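Local coordinates for protein metagenomic carboxyl esterase MGS0156 (Uncultured organism, PDB 5D8M) that probably hydrolyses carboxylic ester bonds, as a serine esterase built on the alpha/beta-hydrolase fold, at residues G277-A281 with A282-I286; V23-L27 with A28-D32; P295-D298 with H299-A303; P325-L328 with E329-R333. All coordinates share one frame; numbering follows the deposited sequence.

Contact 1: G277-A281 with A282-I286; sequences GLVIA and ADAII
V279 meets the far side of the turn through one methyl: its CG1 packs on CB of A284 at 3.7 Å. That branch stands opposite the backbone N (chi1 -175°), which brings it beside the carbonyl carbon and up to the alanine methyl.

At I280 the contact becomes polar. Its carbonyl O receives the N-H of D283 at 2.8 Å, with the donor well above the carbonyl plane, as the tight curl of the chain requires. The two side chains run alongside each other, pointing the same way. I280 CB lies 3.9 Å from D283 CG, and I280 CD1 comes within 4.0 Å of D283 OD2, so an aliphatic branch flanks one side of the carboxylate. A water ties the pair together, accepting from I280 N at 2.9 Å and donating to D283 OD2 at 2.7 Å. The same OD2 forms a salt bridge with R227, so water and guanidinium together hold a buried charge in place.

A281 repeats the pattern one residue on. Its O takes the N-H of A284 at 3.0 Å, again from above the carbonyl plane, while CG1 and CD1 of I285 lie against the same oxygen.

Two consecutive bonds, each spanning three residues, mark this as a short 3-10 turn in the loop between helix 262-269 and strand 290-293, the loop that also bears D276, probably the acid of the catalytic triad.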
loop_
_atom_site.group_PDB
_atom_site.type_symbol
_atom_site.label_atom_id
_atom_site.label_comp_id
_atom_site.label_asym_id
_atom_site.label_seq_id
_atom_site.Cartn_x
_atom_site.Cartn_y
_atom_site.Cartn_z
ATOM N N GLY A 277 11.103 -3.302 4.681
ATOM C CA GLY A 277 12.280 -2.723 4.077
ATOM C C GLY A 277 12.213 -1.212 4.122
ATOM O O GLY A 277 13.238 -0.567 4.295
ATOM N N LEU A 278 11.013 -0.640 3.986
ATOM C CA LEU A 278 10.875 0.818 3.893
ATOM C C LEU A 278 9.829 1.342 4.874
ATOM O O LEU A 278 9.943 2.462 5.360
ATOM C CB LEU A 278 10.523 1.264 2.451
ATOM C CG LEU A 278 11.599 0.969 1.371
ATOM C CD1 LEU A 278 11.163 1.421 -0.021
ATOM C CD2 LEU A 278 12.931 1.622 1.734
ATOM N N VAL A 279 8.829 0.521 5.173
ATOM C CA VAL A 279 7.753 0.896 6.104
ATOM C C VAL A 279 7.656 -0.113 7.253
ATOM O O VAL A 279 7.602 -1.312 7.019
ATOM C CB VAL A 279 6.376 0.974 5.368
ATOM C CG1 VAL A 279 5.256 1.479 6.315
ATOM C CG2 VAL A 279 6.489 1.856 4.116
ATOM N N ILE A 280 7.652 0.379 8.487
ATOM C CA ILE A 280 7.333 -0.416 9.691
ATOM C C ILE A 280 5.830 -0.785 9.759
ATOM O O ILE A 280 4.964 0.057 9.492
ATOM C CB ILE A 280 7.740 0.377 10.963
ATOM C CG1 ILE A 280 9.245 0.718 10.933
ATOM C CG2 ILE A 280 7.365 -0.377 12.232
ATOM C CD1 ILE A 280 9.670 1.760 11.958
ATOM N N ALA A 281 5.510 -2.023 10.136
ATOM C CA ALA A 281 4.127 -2.497 10.056
ATOM C C ALA A 281 3.165 -1.653 10.908
ATOM O O ALA A 281 2.074 -1.314 10.451
ATOM C CB ALA A 281 4.040 -3.947 10.465
ATOM N N ALA A 282 3.589 -1.268 12.106
ATOM C CA ALA A 282 2.790 -0.391 12.968
ATOM C C ALA A 282 2.574 1.035 12.391
ATOM O O ALA A 282 1.719 1.778 12.867
ATOM C CB ALA A 282 3.432 -0.305 14.381
ATOM N N ASP A 283 3.319 1.387 11.353
ATOM C CA ASP A 283 3.206 2.674 10.680
ATOM C C ASP A 283 2.386 2.562 9.396
ATOM O O ASP A 283 2.316 3.518 8.622
ATOM C CB ASP A 283 4.588 3.221 10.311
ATOM C CG ASP A 283 5.457 3.538 11.530
ATOM O OD1 ASP A 283 5.056 3.183 12.668
ATOM O OD2 ASP A 283 6.554 4.132 11.334
ATOM N N ALA A 284 1.782 1.399 9.176
ATOM C CA ALA A 284 1.184 1.089 7.883
ATOM C C ALA A 284 -0.277 0.707 8.009
ATOM O O ALA A 284 -0.842 0.023 7.128
ATOM C CB ALA A 284 1.972 -0.051 7.189
ATOM N N ILE A 285 -0.892 1.136 9.107
ATOM C CA ILE A 285 -2.272 0.792 9.348
ATOM C C ILE A 285 -3.102 2.050 9.549
ATOM O O ILE A 285 -2.813 2.870 10.432
ATOM C CB ILE A 285 -2.387 -0.149 10.563
ATOM C CG1 ILE A 285 -1.615 -1.450 10.251
ATOM C CG2 ILE A 285 -3.873 -0.452 10.868
ATOM C CD1 ILE A 285 -1.357 -2.333 11.461
ATOM N N ILE A 286 -4.129 2.204 8.719
ATOM C CA ILE A 286 -5.036 3.343 8.827
ATOM C C ILE A 286 -5.898 3.230 10.095
ATOM O O ILE A 286 -6.671 2.282 10.244
ATOM C CB ILE A 286 -5.952 3.445 7.582
ATOM C CG1 ILE A 286 -5.101 3.552 6.293
ATOM C CG2 ILE A 286 -6.980 4.587 7.764
ATOM C CD1 ILE A 286 -5.939 3.463 4.942
HETATM O O HOH W 1 7.455 3.270 8.887
#

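Contact 2: V23-L27 with A28-D32; sequences VPAGL and AGIQD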
loop_
_atom_site.group_PDB
_atom_site.type_symbol
_atom_site.label_atom_id
_atom_site.label_comp_id
_atom_site.label_asym_id
_atom_site.label_seq_id
_atom_site.Cartn_x
_atom_site.Cartn_y
_atom_site.Cartn_z
ATOM N N VAL A 23 0.098 1.659 20.249
ATOM C CA VAL A 23 -0.933 0.937 21.019
ATOM C C VAL A 23 -1.376 -0.343 20.322
ATOM O O VAL A 23 -1.245 -0.457 19.116
ATOM C CB VAL A 23 -2.199 1.801 21.255
ATOM C CG1 VAL A 23 -1.911 2.914 22.216
ATOM C CG2 VAL A 23 -2.701 2.355 19.937
ATOM N N PRO A 24 -1.902 -1.303 21.091
ATOM C CA PRO A 24 -2.586 -2.448 20.480
ATOM C C PRO A 24 -3.665 -1.943 19.519
ATOM O O PRO A 24 -4.326 -0.946 19.851
ATOM C CB PRO A 24 -3.240 -3.163 21.663
ATOM C CG PRO A 24 -2.453 -2.736 22.864
ATOM C CD PRO A 24 -1.887 -1.364 22.566
ATOM N N ALA A 25 -3.858 -2.627 18.393
ATOM C CA ALA A 25 -4.715 -2.110 17.329
ATOM C C ALA A 25 -6.118 -1.791 17.846
ATOM O O ALA A 25 -6.695 -0.771 17.471
ATOM C CB ALA A 25 -4.780 -3.103 16.153
ATOM N N GLY A 26 -6.625 -2.641 18.733
ATOM C CA GLY A 26 -7.955 -2.484 19.295
ATOM C C GLY A 26 -8.165 -1.113 19.907
ATOM O O GLY A 26 -9.248 -0.541 19.808
ATOM N N LEU A 27 -7.108 -0.562 20.501
ATOM C CA LEU A 27 -7.195 0.724 21.190
ATOM C C LEU A 27 -7.175 1.913 20.245
ATOM O O LEU A 27 -7.371 3.047 20.676
ATOM C CB LEU A 27 -6.048 0.869 22.189
ATOM C CG LEU A 27 -6.321 0.461 23.624
ATOM C CD1 LEU A 27 -6.925 -0.920 23.675
ATOM C CD2 LEU A 27 -5.031 0.521 24.440
ATOM N N ALA A 28 -6.903 1.683 18.967
ATOM C CA ALA A 28 -7.024 2.768 17.994
ATOM C C ALA A 28 -8.210 2.550 17.063
ATOM O O ALA A 28 -8.208 3.009 15.914
ATOM C CB ALA A 28 -5.743 2.911 17.197
ATOM N N GLY A 29 -9.213 1.823 17.549
ATOM C CA GLY A 29 -10.441 1.617 16.804
ATOM C C GLY A 29 -10.332 0.726 15.578
ATOM O O GLY A 29 -11.121 0.839 14.649
ATOM N N ILE A 30 -9.366 -0.178 15.570
ATOM C CA ILE A 30 -9.166 -1.016 14.394
ATOM C C ILE A 30 -9.991 -2.279 14.481
ATOM O O ILE A 30 -9.923 -2.976 15.489
ATOM C CB ILE A 30 -7.688 -1.405 14.213
ATOM C CG1 ILE A 30 -6.816 -0.156 14.159
ATOM C CG2 ILE A 30 -7.488 -2.220 12.949
ATOM C CD1 ILE A 30 -7.199 0.744 13.077
ATOM N N GLN A 31 -10.744 -2.578 13.423
ATOM C CA GLN A 31 -11.473 -3.833 13.331
ATOM C C GLN A 31 -10.545 -4.932 12.836
ATOM O O GLN A 31 -9.813 -4.738 11.860
ATOM C CB GLN A 31 -12.676 -3.713 12.392
ATOM C CG GLN A 31 -13.638 -2.598 12.726
ATOM C CD GLN A 31 -14.794 -2.520 11.725
ATOM O OE1 GLN A 31 -15.112 -3.499 11.025
ATOM N NE2 GLN A 31 -15.425 -1.352 11.650
ATOM N N ASP A 32 -10.578 -6.083 13.500
ATOM C CA ASP A 32 -9.689 -7.187 13.147
ATOM C C ASP A 32 -10.312 -8.092 12.080
ATOM O O ASP A 32 -11.128 -8.934 12.391
ATOM C CB ASP A 32 -9.341 -8.008 14.395
ATOM C CG ASP A 32 -8.121 -8.905 14.188
ATOM O OD1 ASP A 32 -7.767 -9.175 13.015
ATOM O OD2 ASP A 32 -7.511 -9.333 15.198
#
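A25 and A28 close a 3-10 turn, the N-H of A28 reaching A25 O at 2.9 Å. The turn opens one step earlier, with L27 N on P24 O, and its last bond joins G29 N to G26 O at 3.3 Å. In the bonds to A25 O from A28 and to G26 O from G29, the donor sits above the carbonyl plane rather than in it.

A25 O also draws a weak bond from I30 N, 3.3 Å away, so a single carbonyl takes two N-H groups, that of A28 within the turn and that of I30 past it. The chain reverses at G29, whose phi of 70° suits glycine. The weak bond from I30 N to A25 O, five residues back, around that from G29 N to G26 O, three back, with glycine at positive phi, makes a Schellman motif, here ending a 3-10 rather than an alpha turn.

Among the side chains, CB of A25 meets CB of I30 at 3.9 Å, the apolar pairing that commonly accompanies this motif. I30 also lays CG1 over A25 O at 3.4 Å; with chi1 at -55°, this branch lies next to its own backbone N and thus close to the atom that N addresses. At the other end, V23 CG2 touches A28 CB at 4.1 Å.

From here the chain enters edge strand 31-32, and I30 turns to L291 of the neighbouring strand. The chemistry is mostly backbone to backbone, with small apolar groups filling in, so the turn's shape, at the exposed edge of the sheet, rests on main-chain bonds and glycine rather than on polar side chains.

Contact 3: P295-D298 with H299-A303; sequences PNAD and HLAVA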
loop_
_atom_site.group_PDB
_atom_site.type_symbol
_atom_site.label_atom_id
_atom_site.label_comp_id
_atom_site.label_asym_id
_atom_site.label_seq_id
_atom_site.Cartn_x
_atom_site.Cartn_y
_atom_site.Cartn_z
ATOM N N PRO A 295 0.905 -9.538 4.723
ATOM C CA PRO A 295 1.528 -10.288 3.630
ATOM C C PRO A 295 2.981 -10.588 3.911
ATOM O O PRO A 295 3.708 -9.697 4.318
ATOM C CB PRO A 295 1.411 -9.347 2.440
ATOM C CG PRO A 295 0.211 -8.485 2.765
ATOM C CD PRO A 295 0.294 -8.275 4.252
ATOM N N ASN A 296 3.376 -11.834 3.697
ATOM C CA ASN A 296 4.751 -12.276 3.861
ATOM C C ASN A 296 5.559 -11.922 2.611
ATOM O O ASN A 296 5.747 -12.739 1.713
ATOM C CB ASN A 296 4.790 -13.797 4.127
ATOM C CG ASN A 296 6.148 -14.268 4.602
ATOM O OD1 ASN A 296 7.148 -13.518 4.539
ATOM N ND2 ASN A 296 6.208 -15.525 5.058
ATOM N N ALA A 297 6.038 -10.689 2.564
ATOM C CA ALA A 297 6.560 -10.120 1.342
ATOM C C ALA A 297 7.263 -8.824 1.716
ATOM O O ALA A 297 6.861 -8.178 2.700
ATOM C CB ALA A 297 5.388 -9.844 0.329
ATOM N N ASP A 298 8.253 -8.399 0.930
ATOM C CA ASP A 298 8.887 -7.123 1.226
ATOM C C ASP A 298 8.091 -6.020 0.515
ATOM O O ASP A 298 7.098 -6.292 -0.150
ATOM C CB ASP A 298 10.404 -7.117 0.855
ATOM C CG ASP A 298 10.675 -7.259 -0.666
ATOM O OD1 ASP A 298 9.867 -6.779 -1.502
ATOM O OD2 ASP A 298 11.749 -7.801 -1.034
ATOM N N HIS A 299 8.525 -4.781 0.684
ATOM C CA HIS A 299 7.787 -3.618 0.204
ATOM C C HIS A 299 7.399 -3.694 -1.268
ATOM O O HIS A 299 6.292 -3.317 -1.642
ATOM C CB HIS A 299 8.623 -2.359 0.452
ATOM C CG HIS A 299 7.864 -1.088 0.264
ATOM N ND1 HIS A 299 6.857 -0.690 1.119
ATOM C CD2 HIS A 299 7.957 -0.126 -0.688
ATOM C CE1 HIS A 299 6.378 0.472 0.712
ATOM N NE2 HIS A 299 7.022 0.831 -0.384
ATOM N N LEU A 300 8.304 -4.188 -2.107
ATOM C CA LEU A 300 8.045 -4.218 -3.550
ATOM C C LEU A 300 7.301 -5.471 -3.990
ATOM O O LEU A 300 6.405 -5.430 -4.845
ATOM C CB LEU A 300 9.371 -4.085 -4.303
ATOM C CG LEU A 300 10.008 -2.716 -4.108
ATOM C CD1 LEU A 300 11.345 -2.669 -4.863
ATOM C CD2 LEU A 300 9.080 -1.595 -4.578
ATOM N N ALA A 301 7.616 -6.590 -3.371
ATOM C CA ALA A 301 6.988 -7.856 -3.774
ATOM C C ALA A 301 5.473 -7.847 -3.575
ATOM O O ALA A 301 4.730 -8.460 -4.334
ATOM C CB ALA A 301 7.610 -9.019 -3.004
ATOM N N VAL A 302 4.998 -7.154 -2.552
ATOM C CA VAL A 302 3.570 -7.217 -2.249
ATOM C C VAL A 302 2.717 -6.543 -3.342
ATOM O O VAL A 302 1.520 -6.816 -3.445
ATOM C CB VAL A 302 3.302 -6.599 -0.835
ATOM C CG1 VAL A 302 3.478 -5.053 -0.854
ATOM C CG2 VAL A 302 1.924 -7.014 -0.310
ATOM N N ALA A 303 3.312 -5.729 -4.219
ATOM C CA ALA A 303 2.478 -4.924 -5.111
ATOM C C ALA A 303 3.064 -4.540 -6.468
ATOM O O ALA A 303 2.309 -4.224 -7.378
ATOM C CB ALA A 303 2.056 -3.636 -4.379
#
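D298 organises an Asx motif at the start of the turn that carries H299, probably the histidine of the catalytic triad. Its OD1 accepts the N-H of A301 at 2.9 Å in a nearly straight bond (166°), met almost along the C-O axis, and a weak one from L300 N at 3.1 Å. With chi1 at 65°, the carboxylate is folded back between its own N and carbonyl carbon, over the opening N-H groups of the turn. A weak bond from V302 N to D298 O completes the motif, while OD2 faces away to the backbone N of S258.

H299 itself bonds D276 OD2 through ND1 and, weakly, S158 OG through NE2, consistent with the Ser-His-Asp triad of alpha/beta hydrolases, on the loop that follows strand 290-293. With an alanine in place of D298, the N-H groups of L300 and A301 would probably lose OD1 and that of S258 would lose OD2, leaving the turn that carries H299 freer to shift.

Apolar contacts join the two halves as well. V302 CG2 crosses the ring of P295, 3.6 Å from its CB, and the methyl of A297 touches both CB of A301, at 4.1 Å, and CB of V302, at 4.0 Å.

Contact 4: P325-L328 with E329-R333; sequences PALL and EAIAR
P325 and E329 begin a run of regular alpha-helical backbone bonds, E329 N to P325 O at 2.9 Å, followed by A330 to A326, I331 to L327 and A332 to L328.

Apolar contact falls on one flank. I331 crosses L327 obliquely, its CD1 4.2 Å from L327 CG, and also nears CD1 of L328. Because chi1 of I331 (-70°) sets CG1 beside the backbone N, that branch lies over L327 O at 3.2 Å.

The ionic pair sits on another face. R333 grips E329 side-on with two nitrogens, NE and NH2 each 2.9 Å from the same OE2, which lies in the guanidinium plane. NE uses the anti lone pair of OE2, whereas NH2 comes from above the carboxylate plane. OE1 bonds H48 NE2 instead and lies close to D113, a neighbour that might raise the proton affinity of either acid. A glutamine in place of E329 would probably leave buried R333 without the carboxylate charge that meets NE and NH2.

With helix 34-48 packed against A326, L327 and A330, and L248 of the central sheet under L327 and I331, this is the C-terminal helix of an alpha/beta-hydrolase fold, laid against the parallel sheet.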
loop_
_atom_site.group_PDB
_atom_site.type_symbol
_atom_site.label_atom_id
_atom_site.label_comp_id
_atom_site.label_asym_id
_atom_site.label_seq_id
_atom_site.Cartn_x
_atom_site.Cartn_y
_atom_site.Cartn_z
ATOM N N PRO A 325 -1.737 -11.530 -7.679
ATOM C CA PRO A 325 -3.106 -11.684 -8.189
ATOM C C PRO A 325 -4.069 -12.195 -7.137
ATOM O O PRO A 325 -5.180 -11.666 -7.025
ATOM C CB PRO A 325 -2.960 -12.716 -9.313
ATOM C CG PRO A 325 -1.509 -12.563 -9.769
ATOM C CD PRO A 325 -0.772 -12.316 -8.483
ATOM N N ALA A 326 -3.649 -13.202 -6.373
ATOM C CA ALA A 326 -4.513 -13.741 -5.333
ATOM C C ALA A 326 -4.786 -12.678 -4.277
ATOM O O ALA A 326 -5.922 -12.556 -3.786
ATOM C CB ALA A 326 -3.898 -14.956 -4.710
ATOM N N LEU A 327 -3.750 -11.908 -3.933
ATOM C CA LEU A 327 -3.883 -10.839 -2.945
ATOM C C LEU A 327 -4.900 -9.796 -3.394
ATOM O O LEU A 327 -5.759 -9.412 -2.607
ATOM C CB LEU A 327 -2.535 -10.152 -2.677
ATOM C CG LEU A 327 -2.525 -9.082 -1.564
ATOM C CD1 LEU A 327 -2.609 -9.719 -0.149
ATOM C CD2 LEU A 327 -1.260 -8.196 -1.671
ATOM N N LEU A 328 -4.793 -9.334 -4.645
ATOM C CA LEU A 328 -5.685 -8.296 -5.147
ATOM C C LEU A 328 -7.125 -8.822 -5.269
ATOM O O LEU A 328 -8.073 -8.112 -4.943
ATOM C CB LEU A 328 -5.208 -7.772 -6.498
ATOM C CG LEU A 328 -5.920 -6.534 -7.049
ATOM C CD1 LEU A 328 -5.708 -5.341 -6.101
ATOM C CD2 LEU A 328 -5.418 -6.196 -8.469
ATOM N N GLU A 329 -7.283 -10.056 -5.752
ATOM C CA GLU A 329 -8.596 -10.660 -5.790
ATOM C C GLU A 329 -9.206 -10.824 -4.388
ATOM O O GLU A 329 -10.395 -10.549 -4.190
ATOM C CB GLU A 329 -8.544 -12.012 -6.515
ATOM C CG GLU A 329 -9.938 -12.553 -6.803
ATOM C CD GLU A 329 -9.949 -13.995 -7.304
ATOM O OE1 GLU A 329 -8.969 -14.436 -7.976
ATOM O OE2 GLU A 329 -10.944 -14.702 -7.011
ATOM N N ALA A 330 -8.407 -11.252 -3.413
ATOM C CA ALA A 330 -8.897 -11.362 -2.042
ATOM C C ALA A 330 -9.325 -9.995 -1.503
ATOM O O ALA A 330 -10.367 -9.874 -0.840
ATOM C CB ALA A 330 -7.815 -12.002 -1.117
ATOM N N ILE A 331 -8.527 -8.972 -1.786
ATOM C CA ILE A 331 -8.887 -7.617 -1.384
ATOM C C ILE A 331 -10.261 -7.237 -1.958
ATOM O O ILE A 331 -11.142 -6.832 -1.199
ATOM C CB ILE A 331 -7.829 -6.592 -1.845
ATOM C CG1 ILE A 331 -6.533 -6.757 -1.038
ATOM C CG2 ILE A 331 -8.378 -5.140 -1.804
ATOM C CD1 ILE A 331 -5.369 -6.027 -1.703
ATOM N N ALA A 332 -10.429 -7.379 -3.274
ATOM C CA ALA A 332 -11.691 -7.052 -3.943
ATOM C C ALA A 332 -12.875 -7.806 -3.352
ATOM O O ALA A 332 -13.938 -7.233 -3.167
ATOM C CB ALA A 332 -11.599 -7.340 -5.471
ATOM N N ARG A 333 -12.705 -9.102 -3.105
ATOM C CA ARG A 333 -13.792 -9.922 -2.589
ATOM C C ARG A 333 -14.115 -9.594 -1.131
ATOM O O ARG A 333 -15.287 -9.615 -0.747
ATOM C CB ARG A 333 -13.470 -11.418 -2.736
ATOM C CG ARG A 333 -13.436 -11.879 -4.207
ATOM C CD ARG A 333 -13.603 -13.372 -4.291
ATOM N NE ARG A 333 -13.300 -13.920 -5.610
ATOM C CZ ARG A 333 -14.187 -14.068 -6.587
ATOM N NH1 ARG A 333 -15.461 -13.691 -6.421
ATOM N NH2 ARG A 333 -13.795 -14.603 -7.731
#

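Contacts 2, 1, 3 and 4 form a chain of neighbours through the domain. Contact 1 meets contact 2 where I30 CD1 rests 3.3 Å from I286 O, their centres 15 Å apart. At its other end contact 1 flanks the presumed catalytic histidine: L278 CD1 lies 3.6 Å from H299 CD2, and V279 CG2 packs against CE1 of the same ring, in residues that closely follow D276, the likely acid of the triad, in the chain. Contact 3 then passes to the C-terminal helix, with V302 O 3.6 Å from L327 CD2 and centres 14 Å apart. Contacts 2 and 4 do not touch; their centres are 23 Å apart and their nearest atoms about 13 Å.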